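Local atomic coordinates of cellobiose 2-epimerase (Ruminococcus albus, PDB entry 3VW5), a protein that catalyses the reversible epimerization of cellobiose to 4-O-beta-D-glucopyranosyl-D-mannose, acting on the sugar in unmodified form. Residues Val92-Asp97 with Met106-Asn111; Ser121-Ser126 with Lys194-Glu199; Leu173-Thr178 with Asn233-Ile238; Trp249-Ala254 with Lys265-Met270. The protein carries 2 engineered substitutions. All blocks are in the same frame, centred on the assembly; numbering follows the deposited sequence.

Contact 1 of 4, residues Val92-Asp97 with Met106-Asn111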
# COMPACT_ATOMS: atom_id res chain seq x y z
N VAL A 92 4.92 15.91 -4.05
CA VAL A 92 4.81 15.35 -5.38
C VAL A 92 3.42 15.62 -5.92
O VAL A 92 2.47 15.75 -5.15
CB VAL A 92 5.08 13.83 -5.36
CG1 VAL A 92 6.44 13.55 -4.77
CG2 VAL A 92 4.01 13.11 -4.54
N TYR A 93 3.28 15.71 -7.24
CA TYR A 93 1.97 15.93 -7.85
C TYR A 93 1.09 14.68 -7.78
O TYR A 93 1.53 13.64 -7.30
CB TYR A 93 2.10 16.41 -9.30
CG TYR A 93 3.05 17.57 -9.47
CD1 TYR A 93 2.73 18.83 -8.98
CD2 TYR A 93 4.27 17.40 -10.13
CE1 TYR A 93 3.61 19.90 -9.14
CE2 TYR A 93 5.15 18.45 -10.29
CZ TYR A 93 4.82 19.70 -9.79
OH TYR A 93 5.70 20.75 -9.96
N TRP A 94 -0.14 14.79 -8.26
CA TRP A 94 -1.07 13.67 -8.22
C TRP A 94 -1.05 12.85 -9.54
O TRP A 94 -1.05 11.63 -9.53
CB TRP A 94 -2.49 14.16 -7.88
CG TRP A 94 -3.49 13.05 -7.78
CD1 TRP A 94 -4.43 12.70 -8.71
CD2 TRP A 94 -3.63 12.12 -6.71
NE1 TRP A 94 -5.15 11.61 -8.28
CE2 TRP A 94 -4.68 11.23 -7.05
CE3 TRP A 94 -2.97 11.94 -5.48
CZ2 TRP A 94 -5.08 10.20 -6.22
CZ3 TRP A 94 -3.38 10.91 -4.66
CH2 TRP A 94 -4.42 10.05 -5.03
N MET A 95 -1.02 13.56 -10.66
CA MET A 95 -1.21 12.96 -11.96
C MET A 95 -0.36 13.65 -13.00
O MET A 95 -0.39 14.88 -13.10
CB MET A 95 -2.66 13.12 -12.37
CG MET A 95 -3.08 12.13 -13.44
SD MET A 95 -3.47 10.58 -12.63
CE MET A 95 -3.00 9.48 -13.94
N MET A 96 0.37 12.88 -13.78
CA MET A 96 1.10 13.43 -14.92
C MET A 96 0.35 13.02 -16.17
O MET A 96 -0.51 12.15 -16.11
CB MET A 96 2.53 12.86 -14.95
CG MET A 96 3.20 12.79 -13.58
SD MET A 96 3.27 14.38 -12.67
CE MET A 96 4.21 15.39 -13.83
N ASP A 97 0.63 13.65 -17.31
CA ASP A 97 0.14 13.12 -18.58
C ASP A 97 1.16 12.08 -19.08
O ASP A 97 2.16 11.84 -18.41
CB ASP A 97 -0.13 14.23 -19.60
CG ASP A 97 1.14 14.98 -20.03
OD1 ASP A 97 2.26 14.43 -19.91
OD2 ASP A 97 1.00 16.13 -20.50
N MET A 106 -2.52 18.77 -7.37
CA MET A 106 -3.01 18.61 -6.00
C MET A 106 -1.99 17.84 -5.13
O MET A 106 -1.40 16.84 -5.57
CB MET A 106 -4.35 17.86 -6.06
CG MET A 106 -4.92 17.36 -4.73
SD MET A 106 -4.57 15.63 -4.39
CE MET A 106 -6.10 14.82 -4.88
N LYS A 107 -1.78 18.31 -3.91
CA LYS A 107 -0.84 17.66 -2.99
C LYS A 107 -1.60 16.80 -2.00
O LYS A 107 -2.57 17.26 -1.39
CB LYS A 107 0.00 18.69 -2.23
CG LYS A 107 0.79 19.64 -3.11
CD LYS A 107 1.92 18.91 -3.84
CE LYS A 107 2.64 19.83 -4.83
NZ LYS A 107 3.53 20.83 -4.16
N HIS A 108 -1.17 15.56 -1.85
CA HIS A 108 -1.83 14.65 -0.92
C HIS A 108 -0.83 13.93 -0.01
O HIS A 108 0.05 13.20 -0.47
CB HIS A 108 -2.69 13.64 -1.68
CG HIS A 108 -3.92 13.22 -0.93
ND1 HIS A 108 -3.86 12.58 0.30
CD2 HIS A 108 -5.24 13.38 -1.21
CE1 HIS A 108 -5.09 12.35 0.73
NE2 HIS A 108 -5.94 12.82 -0.17
N THR A 109 -0.99 14.15 1.29
CA THR A 109 -0.17 13.49 2.28
C THR A 109 0.07 12.01 1.97
O THR A 109 1.19 11.50 2.06
CB THR A 109 -0.82 13.62 3.65
OG1 THR A 109 -0.92 15.01 3.97
CG2 THR A 109 -0.01 12.93 4.72
N TYR A 110 -1.00 11.33 1.60
CA TYR A 110 -0.97 9.91 1.31
C TYR A 110 -0.05 9.59 0.11
O TYR A 110 0.74 8.64 0.14
CB TYR A 110 -2.40 9.48 1.05
CG TYR A 110 -2.61 8.09 0.58
CD1 TYR A 110 -2.89 7.08 1.48
CD2 TYR A 110 -2.59 7.78 -0.78
CE1 TYR A 110 -3.11 5.79 1.06
CE2 TYR A 110 -2.80 6.48 -1.22
CZ TYR A 110 -3.07 5.49 -0.29
OH TYR A 110 -3.30 4.19 -0.70
N ASN A 111 -0.16 10.41 -0.93
CA ASN A 111 0.66 10.27 -2.12
C ASN A 111 2.12 10.55 -1.81
O ASN A 111 3.00 9.76 -2.18
CB ASN A 111 0.15 11.20 -3.23
CG ASN A 111 0.83 10.96 -4.57
OD1 ASN A 111 1.27 9.86 -4.88
ND2 ASN A 111 0.92 12.02 -5.37
O HOH W 1 0.06 14.64 -4.52

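Contact 2 of 4, residues Ser121-Ser126 with Lys194-Glu199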
# COMPACT_ATOMS: atom_id res chain seq x y z
N SER A 121 13.24 2.80 -0.36
CA SER A 121 13.50 1.44 -0.81
C SER A 121 14.51 1.41 -1.94
O SER A 121 15.34 0.51 -2.00
CB SER A 121 12.19 0.80 -1.26
OG SER A 121 11.51 0.28 -0.15
N TYR A 122 14.44 2.38 -2.83
CA TYR A 122 15.33 2.42 -3.98
C TYR A 122 16.74 2.69 -3.49
O TYR A 122 17.70 2.11 -4.01
CB TYR A 122 14.91 3.49 -4.98
CG TYR A 122 15.85 3.61 -6.14
CD1 TYR A 122 16.00 2.57 -7.04
CD2 TYR A 122 16.60 4.77 -6.34
CE1 TYR A 122 16.86 2.68 -8.11
CE2 TYR A 122 17.46 4.89 -7.40
CZ TYR A 122 17.60 3.84 -8.28
OH TYR A 122 18.47 3.96 -9.34
N TYR A 123 16.86 3.56 -2.48
CA TYR A 123 18.14 3.77 -1.82
C TYR A 123 18.68 2.46 -1.21
O TYR A 123 19.82 2.09 -1.45
CB TYR A 123 18.05 4.89 -0.77
CG TYR A 123 19.26 4.97 0.15
CD1 TYR A 123 20.51 5.37 -0.33
CD2 TYR A 123 19.14 4.65 1.50
CE1 TYR A 123 21.61 5.44 0.50
CE2 TYR A 123 20.22 4.71 2.34
CZ TYR A 123 21.45 5.11 1.84
OH TYR A 123 22.53 5.18 2.69
N ARG A 124 17.86 1.77 -0.42
CA ARG A 124 18.30 0.49 0.15
C ARG A 124 18.69 -0.47 -0.96
O ARG A 124 19.42 -1.43 -0.74
CB ARG A 124 17.20 -0.14 1.00
CG ARG A 124 16.87 0.65 2.25
CD ARG A 124 15.83 -0.08 3.09
NE ARG A 124 16.27 -1.42 3.46
CZ ARG A 124 15.53 -2.52 3.35
NH1 ARG A 124 14.29 -2.46 2.85
NH2 ARG A 124 16.03 -3.69 3.74
N ALA A 125 18.20 -0.20 -2.15
CA ALA A 125 18.42 -1.10 -3.26
C ALA A 125 19.70 -0.78 -4.02
O ALA A 125 20.42 -1.70 -4.40
CB ALA A 125 17.22 -1.08 -4.21
N SER A 126 20.00 0.51 -4.21
CA SER A 126 20.90 0.92 -5.29
C SER A 126 22.38 1.30 -4.99
O SER A 126 23.21 1.17 -5.89
CB SER A 126 20.24 1.99 -6.15
OG SER A 126 19.74 3.04 -5.34
N LYS A 194 14.41 2.43 8.57
CA LYS A 194 15.15 1.23 8.19
C LYS A 194 16.36 1.62 7.35
O LYS A 194 17.46 1.10 7.54
CB LYS A 194 14.23 0.28 7.40
CG LYS A 194 14.92 -0.94 6.80
CD LYS A 194 14.10 -2.18 7.06
CE LYS A 194 14.93 -3.28 7.74
NZ LYS A 194 14.08 -4.43 8.19
N ALA A 195 16.16 2.56 6.43
CA ALA A 195 17.20 2.96 5.50
C ALA A 195 18.39 3.69 6.15
O ALA A 195 19.53 3.54 5.68
CB ALA A 195 16.62 3.81 4.37
N ASP A 196 18.13 4.49 7.19
CA ASP A 196 19.12 5.49 7.61
C ASP A 196 19.09 5.88 9.10
O ASP A 196 19.87 6.75 9.53
CB ASP A 196 18.97 6.73 6.73
CG ASP A 196 20.13 7.66 6.85
OD1 ASP A 196 21.20 7.36 6.28
OD2 ASP A 196 19.98 8.71 7.52
N GLY A 197 18.19 5.27 9.86
CA GLY A 197 18.12 5.42 11.31
C GLY A 197 17.99 6.80 11.94
O GLY A 197 18.28 6.94 13.11
N ASN A 198 17.56 7.81 11.18
CA ASN A 198 17.37 9.18 11.69
C ASN A 198 16.31 9.24 12.78
O ASN A 198 15.17 8.85 12.56
CB ASN A 198 17.01 10.13 10.54
CG ASN A 198 16.77 11.57 11.00
OD1 ASN A 198 15.82 12.24 10.57
ND2 ASN A 198 17.63 12.06 11.88
N GLU A 199 16.69 9.74 13.95
CA GLU A 199 15.81 9.72 15.11
C GLU A 199 14.65 10.73 15.02
O GLU A 199 13.61 10.57 15.67
CB GLU A 199 16.61 9.92 16.40
CG GLU A 199 16.53 8.73 17.38
CD GLU A 199 17.07 7.41 16.79
OE1 GLU A 199 16.43 6.36 17.03
OE2 GLU A 199 18.13 7.43 16.11

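Contact 3 of 4, residues Leu173-Thr178 with Asn233-Ile238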
# COMPACT_ATOMS: atom_id res chain seq x y z
N LEU A 173 -18.43 11.00 1.49
CA LEU A 173 -17.88 11.37 2.80
C LEU A 173 -16.84 12.50 2.80
O LEU A 173 -17.02 13.54 3.44
CB LEU A 173 -17.33 10.12 3.51
CG LEU A 173 -18.24 9.42 4.54
CD1 LEU A 173 -19.69 9.60 4.18
CD2 LEU A 173 -17.91 7.93 4.68
N LYS A 174 -15.73 12.28 2.10
CA LYS A 174 -14.68 13.31 1.97
C LYS A 174 -14.22 13.93 3.32
O LYS A 174 -13.88 15.12 3.40
CB LYS A 174 -15.13 14.39 0.97
CG LYS A 174 -15.54 13.80 -0.38
CD LYS A 174 -15.67 14.87 -1.47
CE LYS A 174 -17.08 15.48 -1.56
NZ LYS A 174 -17.42 16.27 -0.33
N ALA A 175 -14.21 13.10 4.37
CA ALA A 175 -13.69 13.50 5.67
C ALA A 175 -12.34 14.18 5.55
O ALA A 175 -11.62 14.01 4.58
CB ALA A 175 -13.57 12.29 6.57
N ASP A 176 -11.98 14.97 6.56
CA ASP A 176 -10.73 15.70 6.56
C ASP A 176 -9.56 14.77 6.86
O ASP A 176 -8.52 14.83 6.20
CB ASP A 176 -10.77 16.82 7.59
CG ASP A 176 -11.78 17.90 7.23
OD1 ASP A 176 -12.98 17.76 7.61
OD2 ASP A 176 -11.37 18.90 6.57
N LYS A 177 -9.72 13.92 7.86
CA LYS A 177 -8.64 13.02 8.25
C LYS A 177 -9.04 11.56 8.03
O LYS A 177 -10.20 11.21 8.17
CB LYS A 177 -8.26 13.29 9.70
CG LYS A 177 -7.70 14.70 9.92
CD LYS A 177 -7.48 15.00 11.40
CE LYS A 177 -6.77 16.35 11.59
NZ LYS A 177 -7.35 17.18 12.68
N THR A 178 -8.07 10.71 7.67
CA THR A 178 -8.36 9.30 7.38
C THR A 178 -7.34 8.38 8.04
O THR A 178 -6.19 8.77 8.23
CB THR A 178 -8.32 9.02 5.86
OG1 THR A 178 -6.96 8.87 5.44
CG2 THR A 178 -8.98 10.15 5.09
N ASN A 233 -13.12 13.08 15.27
CA ASN A 233 -14.33 12.35 15.56
C ASN A 233 -14.79 11.58 14.34
O ASN A 233 -14.59 12.00 13.20
CB ASN A 233 -15.44 13.29 16.06
CG ASN A 233 -15.29 13.64 17.52
OD1 ASN A 233 -14.69 12.90 18.31
ND2 ASN A 233 -15.84 14.79 17.90
N LEU A 234 -15.43 10.44 14.59
CA LEU A 234 -15.87 9.54 13.55
C LEU A 234 -16.87 10.17 12.57
O LEU A 234 -17.79 10.89 12.97
CB LEU A 234 -16.49 8.30 14.20
CG LEU A 234 -16.63 6.99 13.44
CD1 LEU A 234 -15.40 6.66 12.60
CD2 LEU A 234 -16.86 5.93 14.49
N VAL A 235 -16.65 9.90 11.29
CA VAL A 235 -17.51 10.32 10.20
C VAL A 235 -17.89 9.08 9.40
O VAL A 235 -17.01 8.31 9.02
CB VAL A 235 -16.75 11.25 9.24
CG1 VAL A 235 -17.37 11.21 7.84
CG2 VAL A 235 -16.67 12.67 9.79
N GLY A 236 -19.18 8.88 9.16
CA GLY A 236 -19.65 7.65 8.56
C GLY A 236 -19.46 6.46 9.49
O GLY A 236 -19.11 6.62 10.67
N ASP A 237 -19.67 5.26 8.97
CA ASP A 237 -19.52 4.07 9.78
C ASP A 237 -19.00 2.93 8.92
O ASP A 237 -19.75 2.04 8.52
CB ASP A 237 -20.87 3.70 10.40
CG ASP A 237 -20.81 2.44 11.26
OD1 ASP A 237 -21.89 1.89 11.54
OD2 ASP A 237 -19.68 2.02 11.64
N ILE A 238 -17.71 2.97 8.62
CA ILE A 238 -17.13 2.00 7.71
C ILE A 238 -16.11 1.13 8.41
O ILE A 238 -15.26 1.60 9.17
CB ILE A 238 -16.51 2.70 6.48
CG1 ILE A 238 -17.62 3.34 5.65
CG2 ILE A 238 -15.74 1.72 5.63
CD1 ILE A 238 -17.11 4.36 4.70

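Contact 4 of 4, residues Trp249-Ala254 with Lys265-Met270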
# COMPACT_ATOMS: atom_id res chain seq x y z
N TRP A 249 0.09 -6.17 10.34
CA TRP A 249 1.49 -6.52 10.07
C TRP A 249 2.38 -5.30 9.82
O TRP A 249 3.56 -5.31 10.16
CB TRP A 249 1.62 -7.56 8.96
CG TRP A 249 1.45 -7.08 7.54
CD1 TRP A 249 0.30 -7.10 6.81
CD2 TRP A 249 2.47 -6.55 6.67
NE1 TRP A 249 0.53 -6.61 5.55
CE2 TRP A 249 1.85 -6.27 5.43
CE3 TRP A 249 3.84 -6.30 6.81
CZ2 TRP A 249 2.55 -5.74 4.34
CZ3 TRP A 249 4.53 -5.77 5.73
CH2 TRP A 249 3.89 -5.49 4.51
N LEU A 250 1.81 -4.24 9.26
CA LEU A 250 2.52 -3.00 9.02
C LEU A 250 2.96 -2.36 10.34
O LEU A 250 4.06 -1.81 10.44
CB LEU A 250 1.63 -2.03 8.26
CG LEU A 250 2.03 -1.75 6.81
CD1 LEU A 250 2.85 -2.89 6.25
CD2 LEU A 250 0.80 -1.46 5.98
N MET A 251 2.10 -2.42 11.35
CA MET A 251 2.43 -1.82 12.63
C MET A 251 3.48 -2.63 13.41
O MET A 251 4.35 -2.05 14.07
CB MET A 251 1.16 -1.60 13.44
CG MET A 251 0.40 -0.37 13.00
SD MET A 251 -1.02 0.06 14.03
CE MET A 251 -2.05 -1.39 13.92
N ASP A 252 3.40 -3.96 13.32
CA ASP A 252 4.42 -4.84 13.90
C ASP A 252 5.74 -4.56 13.23
O ASP A 252 6.77 -4.46 13.89
CB ASP A 252 4.06 -6.32 13.72
CG ASP A 252 2.97 -6.78 14.66
OD1 ASP A 252 2.71 -6.09 15.67
OD2 ASP A 252 2.36 -7.84 14.40
N ARG A 253 5.70 -4.43 11.90
CA ARG A 253 6.88 -4.10 11.13
C ARG A 253 7.52 -2.83 11.67
O ARG A 253 8.71 -2.81 11.95
CB ARG A 253 6.53 -3.94 9.64
CG ARG A 253 7.65 -3.39 8.73
CD ARG A 253 8.87 -4.30 8.68
NE ARG A 253 8.55 -5.71 8.85
CZ ARG A 253 8.31 -6.56 7.85
NH1 ARG A 253 8.35 -6.13 6.58
NH2 ARG A 253 8.03 -7.84 8.11
N ALA A 254 6.72 -1.79 11.85
CA ALA A 254 7.21 -0.52 12.40
C ALA A 254 7.88 -0.70 13.77
O ALA A 254 8.97 -0.16 14.02
CB ALA A 254 6.07 0.53 12.47
N LYS A 265 5.65 -5.35 22.18
CA LYS A 265 4.78 -6.22 22.96
C LYS A 265 3.38 -5.62 22.98
O LYS A 265 2.37 -6.32 22.87
CB LYS A 265 5.33 -6.40 24.39
CG LYS A 265 4.71 -7.57 25.16
CD LYS A 265 4.29 -7.17 26.59
CE LYS A 265 2.84 -7.61 26.90
NZ LYS A 265 2.21 -6.92 28.09
N GLN A 266 3.34 -4.29 23.11
CA GLN A 266 2.09 -3.56 23.18
C GLN A 266 1.33 -3.74 21.87
O GLN A 266 0.17 -4.14 21.85
CB GLN A 266 2.39 -2.07 23.42
CG GLN A 266 1.24 -1.30 24.05
CD GLN A 266 1.47 0.20 24.04
OE1 GLN A 266 0.52 0.98 24.22
NE2 GLN A 266 2.71 0.62 23.83
N PHE A 267 2.01 -3.44 20.77
CA PHE A 267 1.40 -3.52 19.46
C PHE A 267 1.09 -4.95 19.00
O PHE A 267 0.06 -5.20 18.38
CB PHE A 267 2.20 -2.73 18.43
CG PHE A 267 1.83 -1.27 18.39
CD1 PHE A 267 0.89 -0.81 17.48
CD2 PHE A 267 2.35 -0.38 19.32
CE1 PHE A 267 0.52 0.52 17.46
CE2 PHE A 267 1.99 0.95 19.31
CZ PHE A 267 1.07 1.40 18.38
N ALA A 268 1.97 -5.89 19.35
CA ALA A 268 1.74 -7.29 19.00
C ALA A 268 0.45 -7.83 19.62
O ALA A 268 -0.22 -8.69 19.04
CB ALA A 268 2.92 -8.14 19.40
N GLU A 269 0.09 -7.32 20.80
CA GLU A 269 -1.14 -7.78 21.43
C GLU A 269 -2.36 -7.13 20.81
O GLU A 269 -3.38 -7.79 20.60
CB GLU A 269 -1.11 -7.58 22.95
CG GLU A 269 -0.04 -8.42 23.61
CD GLU A 269 -0.32 -8.73 25.07
OE1 GLU A 269 -1.40 -8.31 25.57
OE2 GLU A 269 0.54 -9.38 25.72
N MET A 270 -2.26 -5.84 20.50
CA MET A 270 -3.35 -5.14 19.82
C MET A 270 -3.57 -5.72 18.43
O MET A 270 -4.69 -6.07 18.05
CB MET A 270 -3.05 -3.64 19.72
CG MET A 270 -4.22 -2.81 19.23
SD MET A 270 -3.80 -1.08 18.93
CE MET A 270 -2.70 -1.23 17.52
O HOH W 2 0.86 -8.98 16.08

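Contact 1 of 4, residues Val92-Asp97 with Met106-Asn111
V92 meets the partner segment with both side chain and backbone: its CG2 rests 3.4 Å from N111 ND2, while its O lies 3.5 Å from K107 CD. The aliphatic chain makes this touch; its NZ goes on to a salt bridge with D86 and hydrogen bonds to G90 O and R158 O. Y93 directs its side chain away, yet the ring flanks the same lysine, CD1 standing 4.3 Å from K107 CE. W94 points toward the partner, its CG anti to the backbone N (chi1 -178°), and its indole lies side by side with the M106 chain. The methyl of M106 sits over one face, CE 4.3 Å from the centroid of the five-membered ring and 18° off its normal, a CH-pi contact; M106 SD, oblique to the six-membered ring and 4.8 Å from its centroid, adds the Met-aromatic part. The far rim, CZ3, is 3.8 Å from N111 CB and also touches H108 CB. At W94, an alanine would probably leave the M106 methyl without its aromatic face and open a gap beside N111 CB and H108 CB. W94 and M95 form a classic beta bulge opposite D104 in the 95-96/102-108 hairpin. One water donates to V92 O and M106 O and accepts from H108 N and N111 ND2. Four bonds thus grip it, and dispersion around the indole is joined to water-mediated polarity beside it.

Contact 2 of 4, residues Ser121-Ser126 with Lys194-Glu199
R124 and A195 bring together the C-terminal parts of helices 109-126 and 179-196, two helices of the (alpha/alpha)6 barrel, and their CA atoms come within 6.0 Å of each other. R124 has its CG anti to the carbonyl carbon (chi1 -66°), which sets that methylene 3.8 Å from A195 CB. The chain then bends at chi3 (57°), which places NE, and the R124 and K194 side chains cross obliquely. K194 CG lies over one face of the guanidinium, offset toward its rim, and 3.6 Å from R124 NE. The contact is made by the aliphatic part of the lysine, while the two charged ends, R124 NH2 and K194 NZ, stay 4.9 Å apart; such like charges would be expected to repel mildly. The arginine has a compensating partner in E191, which takes its NH1 in a salt bridge and also binds S121 OG. An alanine in place of R124 would probably leave E191 without its positive mate and K194 CG without the flat group it lies against. A195 is small enough to sit between two larger neighbours, its one methyl touching both R124 and Y123. The tyrosine approaches from the other helix with CD2 3.9 Å from A195 CB, and its side chain also touches L132 of helix 129-145. Beyond A195, D196 sends OD2 to a hydrogen bond with Y136 OH. A backbone carbonyl meets the tyrosine ring at its edge: A195 O lies close to the ring plane, 3.6 Å from Y123 CE2.

Contact 3 of 4, residues Leu173-Thr178 with Asn233-Ile238
A175 and V235 place their CA atoms 6.7 Å apart, and L173 and G236 are slightly farther at 7.1 Å, with no hydrogen bond joining the two backbones. In this (alpha/alpha)6 barrel protein the contact is made by the loop leading into strand 177-178, an outer strand of the antiparallel sheet 177-178, 223-228, 217-218, and by the loop leading into strand 238-240. Both are tied to strand 223-228: K177 pairs with F228, where D176 and K177 form a classic beta bulge, and V235 bonds to F227. What bridges the loops is purely apolar. V235 carries CG1 anti to its backbone N (chi1 155°), and this one branch serves two partners, lying 3.9 Å from L173 CG and 4.1 Å from A175 CB. The L173 and V235 side chains slide past each other in opposite directions. F227 is a common neighbour, touched by L173, A175 and I238. G236 has a positive phi of 67°, and its CA, bare of any side chain, stands 4.3 Å from L173 CD2. That same branch of the leucine reaches on to the start of strand 238-240, where it meets the isoleucine tip to tip, L173 CD2 being 3.7 Å from I238 CD1.

Contact 4 of 4, residues Trp249-Ala254 with Lys265-Met270
A bend at chi3 of M251 (-59°) swings its CE toward M270, whose own chain is bent at the same torsion, and the two side chains cross at about a right angle. Their methyls touch, M251 CE lying 3.7 Å from M270 CE. The sulfur of M251 serves a second neighbour: SD lies at the edge of the F267 ring, near its plane, and is 3.8 Å from CE1 of that ring. This is a Met-aromatic contact of the edge kind, in which sulfur meets ring hydrogens rather than the pi face. M212, L209 and R213 of helix 199-216 pack against the same pair, M212 touching M251 and the other two F267. The backbone frame is an antiparallel helical hairpin, the axes of segments 249-254 and 265-270 running 9.3 Å apart at 171°. D252 works the other flank. Its OD1 sits 3.7 Å from A268 CA, and its OD2 accepts from a water at 2.5 Å. That water also donates to A268 O, 3.2 Å away, while N315 ND2 supplies a further hydrogen bond to D252 OD2. D271 brings its OD2 close to D252 OD1, a proximity of like charges that may raise the affinity of one carboxylate for a proton. The two bonds to D252 OD2, from the water and from N315 ND2, would be expected to offset part of that repulsion.

In the fold
Contacts 1 and 2 sit toward the two ends of helix 109-126, their centres 23 Å apart. Contacts 2 and 3 are joined through the chain, because strand 177-178 runs straight into helix 179-196; their centres are 33 Å apart. Contacts 1 and 3 approach to about 6 Å between nearest atoms, and N165 bridges them, hydrogen-bonded to H108 NE2 of one and to D176 O of the other. Contact 4 lies across the chain's centre from contact 1, yet comes within about 5 Å of contact 2 at nearest atoms, and its A254 touches I186 and T190 of helix 179-196. Contacts 2 and 4 pack barrel helices together; contacts 1 and 3 lie among short strands and loops.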